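Local coordinates for protein endo-alpha-mannosidase (Bacteroides thetaiotaomicron, PDB 4ACY) that hydrolyses alpha-mannosidic linkages inside glycan chains, as a family GH99 endo-alpha-mannosidase with a probable role in N-glycan breakdown, at residues Thr334-Lys342 with Tyr352-Leu361; Met63-Gly71 with Asp287-Gly295. One frame throughout, in Å; residues are numbered along the deposited sequence.

How the contacts relate
Both contacts involve loops that follow the last strands of an eight-stranded parallel beta/alpha barrel. Contact 1 packs together two parts of the connection after strand 322-324, the second running into helix 359-376. Contact 2 joins the loop after strand 276-281 to the short strand 64-66, which pairs with strand 77-79 in a two-stranded antiparallel sheet outside the barrel. Their centres lie about 23 Å apart, and their nearest atoms are about 7 Å apart without touching. Contact 1 is buried; contact 2 lies at the surface. In TIM-barrel hydrolases the loops after the strands form the active-site end. A bound glycerol, probably from the crystallisation liquor, comes within about 3 Å, nearest atoms, of the P65 side chain in contact 2.

Contact 1: residues Thr334-Lys342 with Tyr352-Leu361; sequences TQIEPAVSK and YKPLADDYYL
Y352 OH gives a hydrogen bond to E337 O at 2.8 Å and takes one from Q335 NE2 at 3.0 Å. The Q335 amide lies at the ring edge, nearly coplanar with the ring, 7° apart. Q335 reaches it by a bend: CG sits between the backbone N and the carbonyl carbon (chi1 76°), and chi2 turns the chain again (-65°). The two bonds fix the end of the ring. A339 CB packs over one face, 3.8 Å from the ring centroid, as a CH-pi contact. Y360 CD2 lies over the opposite face. Both segments belong to the connection after strand 322-324, the eighth of the TIM barrel, which folds back on itself; only Y359-L361 are helical. Helix 102-115 adds M111 against P338 and L361. L361 CD1 meets P338 CG at 3.8 Å, the side chains crossing at about a right angle. I336 CB meets Y360 CB at the same distance. P338 CA makes a CA-H...O contact with D357 O at 3.1 Å. Water 1 donates to I336 O and D357 O, bridging the segments. Water 3 accepts from S341 N and K353 NZ and donates to D357 OD1.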
loop_
_atom_site.group_PDB
_atom_site.type_symbol
_atom_site.label_atom_id
_atom_site.label_comp_id
_atom_site.label_asym_id
_atom_site.label_seq_id
_atom_site.Cartn_x
_atom_site.Cartn_y
_atom_site.Cartn_z
ATOM N N THR A 334 -5.157 5.314 -7.493
ATOM C CA THR A 334 -4.740 5.910 -6.228
ATOM C C THR A 334 -3.275 6.335 -6.232
ATOM O O THR A 334 -2.792 6.800 -5.212
ATOM C CB THR A 334 -4.971 4.944 -5.041
ATOM O OG1 THR A 334 -4.248 3.733 -5.270
ATOM C CG2 THR A 334 -6.462 4.637 -4.881
ATOM N N GLN A 335 -2.591 6.192 -7.374
ATOM C CA GLN A 335 -1.133 6.367 -7.444
ATOM C C GLN A 335 -0.696 7.818 -7.229
ATOM O O GLN A 335 -1.371 8.744 -7.684
ATOM C CB GLN A 335 -0.571 5.802 -8.764
ATOM C CG GLN A 335 -0.795 6.648 -10.025
ATOM C CD GLN A 335 -2.268 6.816 -10.448
ATOM O OE1 GLN A 335 -3.116 5.932 -10.232
ATOM N NE2 GLN A 335 -2.564 7.939 -11.065
ATOM N N ILE A 336 0.408 8.003 -6.511
ATOM C CA ILE A 336 1.044 9.331 -6.503
ATOM C C ILE A 336 2.140 9.366 -7.556
ATOM O O ILE A 336 2.655 10.453 -7.881
ATOM C CB ILE A 336 1.554 9.756 -5.098
ATOM C CG1 ILE A 336 2.616 8.770 -4.588
ATOM C CG2 ILE A 336 0.371 9.930 -4.094
ATOM C CD1 ILE A 336 3.335 9.290 -3.339
ATOM N N GLU A 337 2.460 8.194 -8.109
ATOM C CA GLU A 337 3.442 8.065 -9.196
ATOM C C GLU A 337 3.070 8.982 -10.370
ATOM O O GLU A 337 1.877 9.151 -10.690
ATOM C CB GLU A 337 3.595 6.618 -9.656
ATOM C CG GLU A 337 4.759 6.447 -10.632
ATOM C CD GLU A 337 4.979 5.058 -11.118
ATOM O OE1 GLU A 337 4.287 4.109 -10.664
ATOM O OE2 GLU A 337 5.876 4.903 -11.979
ATOM N N PRO A 338 4.082 9.631 -10.982
ATOM C CA PRO A 338 3.767 10.555 -12.067
ATOM C C PRO A 338 2.987 9.928 -13.206
ATOM O O PRO A 338 3.325 8.845 -13.667
ATOM C CB PRO A 338 5.159 10.993 -12.558
ATOM C CG PRO A 338 5.975 10.962 -11.325
ATOM C CD PRO A 338 5.485 9.767 -10.537
ATOM N N ALA A 339 1.963 10.650 -13.651
ATOM C CA ALA A 339 1.104 10.240 -14.753
ATOM C C ALA A 339 1.208 11.308 -15.845
ATOM O O ALA A 339 1.481 12.468 -15.541
ATOM C CB ALA A 339 -0.337 10.118 -14.255
ATOM N N VAL A 340 0.975 10.910 -17.092
ATOM C CA VAL A 340 1.049 11.835 -18.244
ATOM C C VAL A 340 -0.243 11.834 -19.053
ATOM O O VAL A 340 -1.011 10.864 -19.012
ATOM C CB VAL A 340 2.227 11.466 -19.193
ATOM C CG1 VAL A 340 3.548 11.628 -18.464
ATOM C CG2 VAL A 340 2.088 10.030 -19.748
ATOM N N SER A 341 -0.483 12.908 -19.807
ATOM C CA SER A 341 -1.593 12.914 -20.754
ATOM C C SER A 341 -1.347 11.842 -21.813
ATOM O O SER A 341 -0.207 11.644 -22.267
ATOM C CB SER A 341 -1.745 14.292 -21.395
ATOM O OG SER A 341 -0.501 14.760 -21.883
ATOM N N LYS A 342 -2.414 11.134 -22.189
ATOM C CA LYS A 342 -2.320 10.032 -23.140
ATOM C C LYS A 342 -3.700 9.699 -23.685
ATOM O O LYS A 342 -4.688 9.721 -22.942
ATOM C CB LYS A 342 -1.726 8.783 -22.470
ATOM C CG LYS A 342 -1.359 7.628 -23.419
ATOM C CD LYS A 342 -0.217 8.005 -24.357
ATOM C CE LYS A 342 0.585 6.782 -24.781
ATOM N NZ LYS A 342 1.888 7.177 -25.388
ATOM N N TYR A 352 -3.147 14.570 -14.715
ATOM C CA TYR A 352 -3.071 15.544 -13.624
ATOM C C TYR A 352 -3.179 17.000 -14.079
ATOM O O TYR A 352 -3.072 17.907 -13.249
ATOM C CB TYR A 352 -1.777 15.390 -12.801
ATOM C CG TYR A 352 -1.494 14.010 -12.232
ATOM C CD1 TYR A 352 -2.524 13.095 -11.991
ATOM C CD2 TYR A 352 -0.182 13.627 -11.922
ATOM C CE1 TYR A 352 -2.253 11.834 -11.472
ATOM C CE2 TYR A 352 0.097 12.363 -11.388
ATOM C CZ TYR A 352 -0.947 11.475 -11.164
ATOM O OH TYR A 352 -0.671 10.226 -10.649
ATOM N N LYS A 353 -3.397 17.225 -15.372
ATOM C CA LYS A 353 -3.472 18.607 -15.888
ATOM C C LYS A 353 -4.522 19.400 -15.107
ATOM O O LYS A 353 -5.564 18.839 -14.760
ATOM C CB LYS A 353 -3.809 18.630 -17.382
ATOM C CG LYS A 353 -2.873 17.839 -18.286
ATOM C CD LYS A 353 -1.468 18.398 -18.301
ATOM C CE LYS A 353 -0.622 17.636 -19.329
ATOM N NZ LYS A 353 0.752 17.535 -18.888
ATOM N N PRO A 354 -4.278 20.705 -14.863
ATOM C CA PRO A 354 -3.159 21.504 -15.381
ATOM C C PRO A 354 -1.921 21.488 -14.487
ATOM O O PRO A 354 -1.065 22.370 -14.620
ATOM C CB PRO A 354 -3.738 22.919 -15.383
ATOM C CG PRO A 354 -4.603 22.948 -14.166
ATOM C CD PRO A 354 -5.191 21.534 -14.044
ATOM N N LEU A 355 -1.845 20.511 -13.581
ATOM C CA LEU A 355 -0.723 20.375 -12.650
ATOM C C LEU A 355 0.385 19.495 -13.252
ATOM O O LEU A 355 0.161 18.800 -14.238
ATOM C CB LEU A 355 -1.214 19.837 -11.287
ATOM C CG LEU A 355 -2.340 20.635 -10.594
ATOM C CD1 LEU A 355 -2.738 19.999 -9.259
ATOM C CD2 LEU A 355 -1.944 22.095 -10.375
ATOM N N ALA A 356 1.576 19.545 -12.647
ATOM C CA ALA A 356 2.763 18.825 -13.106
ATOM C C ALA A 356 2.554 17.320 -13.036
ATOM O O ALA A 356 1.755 16.853 -12.225
ATOM C CB ALA A 356 3.954 19.205 -12.233
ATOM N N ASP A 357 3.275 16.577 -13.874
ATOM C CA ASP A 357 3.239 15.100 -13.856
ATOM C C ASP A 357 3.601 14.593 -12.459
ATOM O O ASP A 357 3.047 13.583 -11.976
ATOM C CB ASP A 357 4.241 14.511 -14.856
ATOM C CG ASP A 357 3.959 14.897 -16.320
ATOM O OD1 ASP A 357 2.924 15.514 -16.636
ATOM O OD2 ASP A 357 4.812 14.551 -17.162
ATOM N N ASP A 358 4.519 15.311 -11.814
ATOM C CA ASP A 358 5.034 14.948 -10.498
ATOM C C ASP A 358 4.375 15.741 -9.376
ATOM O O ASP A 358 4.900 15.789 -8.266
ATOM C CB ASP A 358 6.588 15.030 -10.443
ATOM C CG ASP A 358 7.132 16.425 -10.759
ATOM O OD1 ASP A 358 6.360 17.282 -11.255
ATOM O OD2 ASP A 358 8.353 16.657 -10.503
ATOM N N TYR A 359 3.219 16.344 -9.654
ATOM C CA TYR A 359 2.515 17.117 -8.648
ATOM C C TYR A 359 2.335 16.353 -7.336
ATOM O O TYR A 359 2.523 16.912 -6.247
ATOM C CB TYR A 359 1.129 17.597 -9.128
ATOM C CG TYR A 359 0.456 18.398 -8.051
ATOM C CD1 TYR A 359 0.846 19.717 -7.802
ATOM C CD2 TYR A 359 -0.513 17.825 -7.216
ATOM C CE1 TYR A 359 0.278 20.447 -6.773
ATOM C CE2 TYR A 359 -1.094 18.558 -6.197
ATOM C CZ TYR A 359 -0.697 19.862 -5.981
ATOM O OH TYR A 359 -1.262 20.606 -4.977
ATOM N N TYR A 360 1.923 15.087 -7.426
ATOM C CA TYR A 360 1.603 14.359 -6.199
ATOM C C TYR A 360 2.833 13.956 -5.407
ATOM O O TYR A 360 2.755 13.838 -4.202
ATOM C CB TYR A 360 0.596 13.212 -6.425
ATOM C CG TYR A 360 -0.732 13.807 -6.811
ATOM C CD1 TYR A 360 -1.635 14.243 -5.831
ATOM C CD2 TYR A 360 -1.062 13.994 -8.153
ATOM C CE1 TYR A 360 -2.836 14.846 -6.199
ATOM C CE2 TYR A 360 -2.262 14.575 -8.520
ATOM C CZ TYR A 360 -3.129 15.002 -7.539
ATOM O OH TYR A 360 -4.309 15.587 -7.896
ATOM N N LEU A 361 3.979 13.843 -6.077
ATOM C CA LEU A 361 5.242 13.634 -5.365
ATOM C C LEU A 361 5.633 14.902 -4.619
ATOM O O LEU A 361 5.980 14.844 -3.437
ATOM C CB LEU A 361 6.354 13.214 -6.332
ATOM C CG LEU A 361 6.200 11.934 -7.137
ATOM C CD1 LEU A 361 7.477 11.714 -7.900
ATOM C CD2 LEU A 361 5.925 10.729 -6.212
HETATM O O HOH W 1 2.890 12.856 -9.107
HETATM O O HOH W 2 -0.545 14.328 -15.958
HETATM O O HOH W 3 1.741 15.087 -19.235
HETATM O O HOH W 4 1.293 16.823 -22.022
#

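Contact 2: residues Met63-Gly71 with Asp287-Gly295; sequences MHPIALAPG and DTRIRPWNG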
loop_
_atom_site.group_PDB
_atom_site.type_symbol
_atom_site.label_atom_id
_atom_site.label_comp_id
_atom_site.label_asym_id
_atom_site.label_seq_id
_atom_site.Cartn_x
_atom_site.Cartn_y
_atom_site.Cartn_z
HETATM N N MSE A 63 -1.947 -5.729 -18.591
HETATM C CA MSE A 63 -3.003 -6.599 -19.066
HETATM C C MSE A 63 -3.736 -7.081 -17.808
HETATM O O MSE A 63 -3.101 -7.514 -16.858
HETATM C CB MSE A 63 -2.387 -7.771 -19.829
HETATM C CG MSE A 63 -3.327 -8.919 -20.101
HETATM SE SE MSE A 63 -2.486 -10.288 -21.189
HETATM C CE MSE A 63 -0.917 -10.659 -20.130
ATOM N N HIS A 64 -5.065 -6.981 -17.793
ATOM C CA HIS A 64 -5.815 -7.293 -16.569
ATOM C C HIS A 64 -7.249 -7.657 -16.924
ATOM O O HIS A 64 -7.808 -7.091 -17.868
ATOM C CB HIS A 64 -5.791 -6.059 -15.664
ATOM C CG HIS A 64 -6.199 -6.307 -14.242
ATOM N ND1 HIS A 64 -7.518 -6.400 -13.847
ATOM C CD2 HIS A 64 -5.460 -6.406 -13.112
ATOM C CE1 HIS A 64 -7.572 -6.580 -12.537
ATOM N NE2 HIS A 64 -6.337 -6.581 -12.065
ATOM N N PRO A 65 -7.857 -8.609 -16.176
ATOM C CA PRO A 65 -9.263 -8.890 -16.460
ATOM C C PRO A 65 -10.161 -7.718 -16.072
ATOM O O PRO A 65 -9.754 -6.832 -15.305
ATOM C CB PRO A 65 -9.595 -10.114 -15.579
ATOM C CG PRO A 65 -8.348 -10.624 -15.052
ATOM C CD PRO A 65 -7.266 -9.564 -15.224
ATOM N N ILE A 66 -11.369 -7.705 -16.620
ATOM C CA ILE A 66 -12.388 -6.732 -16.250
ATOM C C ILE A 66 -13.413 -7.449 -15.359
ATOM O O ILE A 66 -14.034 -8.412 -15.804
ATOM C CB ILE A 66 -13.097 -6.153 -17.499
ATOM C CG1 ILE A 66 -12.085 -5.498 -18.450
ATOM C CG2 ILE A 66 -14.130 -5.124 -17.090
ATOM C CD1 ILE A 66 -12.696 -5.060 -19.782
ATOM N N ALA A 67 -13.571 -6.981 -14.116
ATOM C CA ALA A 67 -14.350 -7.723 -13.093
ATOM C C ALA A 67 -15.851 -7.548 -13.259
ATOM O O ALA A 67 -16.322 -6.464 -13.615
ATOM C CB ALA A 67 -13.930 -7.279 -11.696
ATOM N N LEU A 68 -16.605 -8.616 -12.968
ATOM C CA LEU A 68 -18.065 -8.549 -12.944
ATOM C C LEU A 68 -18.566 -7.794 -11.710
ATOM O O LEU A 68 -17.909 -7.809 -10.650
ATOM C CB LEU A 68 -18.640 -9.973 -12.940
ATOM C CG LEU A 68 -18.363 -10.819 -14.195
ATOM C CD1 LEU A 68 -18.714 -12.284 -13.912
ATOM C CD2 LEU A 68 -19.155 -10.281 -15.384
ATOM N N ALA A 69 -19.710 -7.128 -11.863
ATOM C CA ALA A 69 -20.406 -6.475 -10.747
ATOM C C ALA A 69 -20.746 -7.525 -9.689
ATOM O O ALA A 69 -21.021 -8.686 -10.038
ATOM C CB ALA A 69 -21.668 -5.761 -11.215
ATOM N N PRO A 70 -20.686 -7.139 -8.404
ATOM C CA PRO A 70 -20.973 -8.115 -7.362
ATOM C C PRO A 70 -22.364 -8.704 -7.532
ATOM O O PRO A 70 -23.353 -7.962 -7.682
ATOM C CB PRO A 70 -20.871 -7.316 -6.049
ATOM C CG PRO A 70 -20.893 -5.832 -6.454
ATOM C CD PRO A 70 -20.355 -5.802 -7.861
ATOM N N GLY A 71 -22.417 -10.027 -7.503
ATOM C CA GLY A 71 -23.670 -10.755 -7.580
ATOM C C GLY A 71 -24.171 -10.971 -8.997
ATOM O O GLY A 71 -25.210 -11.590 -9.189
ATOM N N ASP A 287 -11.354 3.238 -10.441
ATOM C CA ASP A 287 -10.955 1.927 -10.953
ATOM C C ASP A 287 -11.908 1.418 -12.031
ATOM O O ASP A 287 -12.040 0.217 -12.217
ATOM C CB ASP A 287 -10.839 0.900 -9.810
ATOM C CG ASP A 287 -12.176 0.593 -9.155
ATOM O OD1 ASP A 287 -13.198 1.169 -9.561
ATOM O OD2 ASP A 287 -12.200 -0.203 -8.202
ATOM N N THR A 288 -12.549 2.334 -12.748
ATOM C CA THR A 288 -13.590 1.915 -13.684
ATOM C C THR A 288 -13.124 1.215 -14.956
ATOM O O THR A 288 -13.966 0.654 -15.676
ATOM C CB THR A 288 -14.555 3.051 -14.039
ATOM O OG1 THR A 288 -13.807 4.171 -14.527
ATOM C CG2 THR A 288 -15.366 3.471 -12.824
ATOM N N ARG A 289 -11.831 1.238 -15.290
ATOM C CA ARG A 289 -11.361 0.373 -16.367
ATOM C C ARG A 289 -11.444 -1.105 -15.950
ATOM O O ARG A 289 -11.963 -1.950 -16.709
ATOM C CB ARG A 289 -9.954 0.767 -16.832
ATOM C CG ARG A 289 -9.915 2.123 -17.542
ATOM C CD ARG A 289 -10.079 1.954 -19.045
ATOM N NE ARG A 289 -8.788 1.871 -19.710
ATOM C CZ ARG A 289 -8.603 1.463 -20.961
ATOM N NH1 ARG A 289 -9.638 1.091 -21.710
ATOM N NH2 ARG A 289 -7.379 1.426 -21.459
ATOM N N ILE A 290 -10.942 -1.421 -14.752
ATOM C CA ILE A 290 -10.961 -2.806 -14.273
ATOM C C ILE A 290 -12.276 -3.188 -13.591
ATOM O O ILE A 290 -12.583 -4.379 -13.514
ATOM C CB ILE A 290 -9.740 -3.169 -13.373
ATOM C CG1 ILE A 290 -9.716 -2.363 -12.066
ATOM C CG2 ILE A 290 -8.424 -3.000 -14.138
ATOM C CD1 ILE A 290 -9.191 -3.198 -10.882
ATOM N N ARG A 291 -13.035 -2.195 -13.114
ATOM C CA ARG A 291 -14.339 -2.417 -12.449
ATOM C C ARG A 291 -15.393 -1.404 -12.927
ATOM O O ARG A 291 -15.726 -0.453 -12.214
ATOM C CB ARG A 291 -14.199 -2.365 -10.912
ATOM C CG ARG A 291 -13.198 -3.351 -10.334
ATOM C CD ARG A 291 -13.092 -3.215 -8.824
ATOM N NE ARG A 291 -12.133 -4.160 -8.257
ATOM C CZ ARG A 291 -11.050 -3.817 -7.561
ATOM N NH1 ARG A 291 -10.769 -2.528 -7.336
ATOM N NH2 ARG A 291 -10.256 -4.765 -7.074
ATOM N N PRO A 292 -15.950 -1.617 -14.133
ATOM C CA PRO A 292 -16.764 -0.574 -14.779
ATOM C C PRO A 292 -17.999 -0.177 -13.971
ATOM O O PRO A 292 -18.497 0.933 -14.133
ATOM C CB PRO A 292 -17.186 -1.207 -16.111
ATOM C CG PRO A 292 -16.241 -2.323 -16.354
ATOM C CD PRO A 292 -15.624 -2.737 -15.039
ATOM N N TRP A 293 -18.463 -1.098 -13.118
ATOM C CA TRP A 293 -19.651 -0.936 -12.275
ATOM C C TRP A 293 -19.369 -0.158 -10.985
ATOM O O TRP A 293 -20.302 0.145 -10.216
ATOM C CB TRP A 293 -20.201 -2.340 -11.910
ATOM C CG TRP A 293 -19.087 -3.237 -11.481
ATOM C CD1 TRP A 293 -18.351 -4.069 -12.274
ATOM C CD2 TRP A 293 -18.511 -3.324 -10.173
ATOM N NE1 TRP A 293 -17.370 -4.682 -11.544
ATOM C CE2 TRP A 293 -17.444 -4.248 -10.248
ATOM C CE3 TRP A 293 -18.813 -2.729 -8.935
ATOM C CZ2 TRP A 293 -16.671 -4.597 -9.134
ATOM C CZ3 TRP A 293 -18.044 -3.067 -7.832
ATOM C CH2 TRP A 293 -16.982 -3.987 -7.937
ATOM N N ASN A 294 -18.097 0.178 -10.748
ATOM C CA ASN A 294 -17.667 0.683 -9.429
ATOM C C ASN A 294 -17.518 2.202 -9.356
ATOM O O ASN A 294 -16.743 2.714 -8.539
ATOM C CB ASN A 294 -16.365 -0.001 -8.984
ATOM C CG ASN A 294 -16.107 0.103 -7.478
ATOM O OD1 ASN A 294 -17.035 0.222 -6.662
ATOM N ND2 ASN A 294 -14.834 0.038 -7.100
ATOM N N GLY A 295 -18.311 2.912 -10.150
ATOM C CA GLY A 295 -18.304 4.373 -10.146
ATOM C C GLY A 295 -18.615 5.019 -8.801
ATOM O O GLY A 295 -18.173 6.142 -8.534
HETATM O O HOH W 5 -10.823 -6.289 -12.136
#
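W293 turns its CG between the backbone N and the carbonyl carbon (chi1 46°), which brings one face of the indole against A69 and P70 and its NE1 edge to A67 O. H64 places CG anti to its own N (chi1 -165°), and its ring meets I290 CG2 obliquely, with ND1 3.5 Å from that methyl. The same ND1 donates to P65 O at 2.7 Å, in the carbonyl plane on a lone pair, which fixes the rotation of the imidazole. A69 CA sits over the five-membered ring of W293, 3.4 Å from its centroid. P70 CD sits over the six-membered ring on the same face. R291 CB and N294 CB lie against the opposite face. At the indole edge NE1 donates to A67 O at 2.9 Å. The oxygen lies in the ring plane, but the N-H comes from above the carbonyl plane and the bond is bent to 140°. The backbone bond A67 N to I290 O is 2.8 Å long and holds the two backbones together. Within loop 287-295 D287 OD2 takes bonds from R291 NH1, at 2.9 Å, and N294 ND2. R291 also pairs with E332. The loop thus satisfies both the N-H and the C=O of A67, just past strand 64-66, while CH groups pack the indole face and the NE1 bond fixes its in-plane rotation.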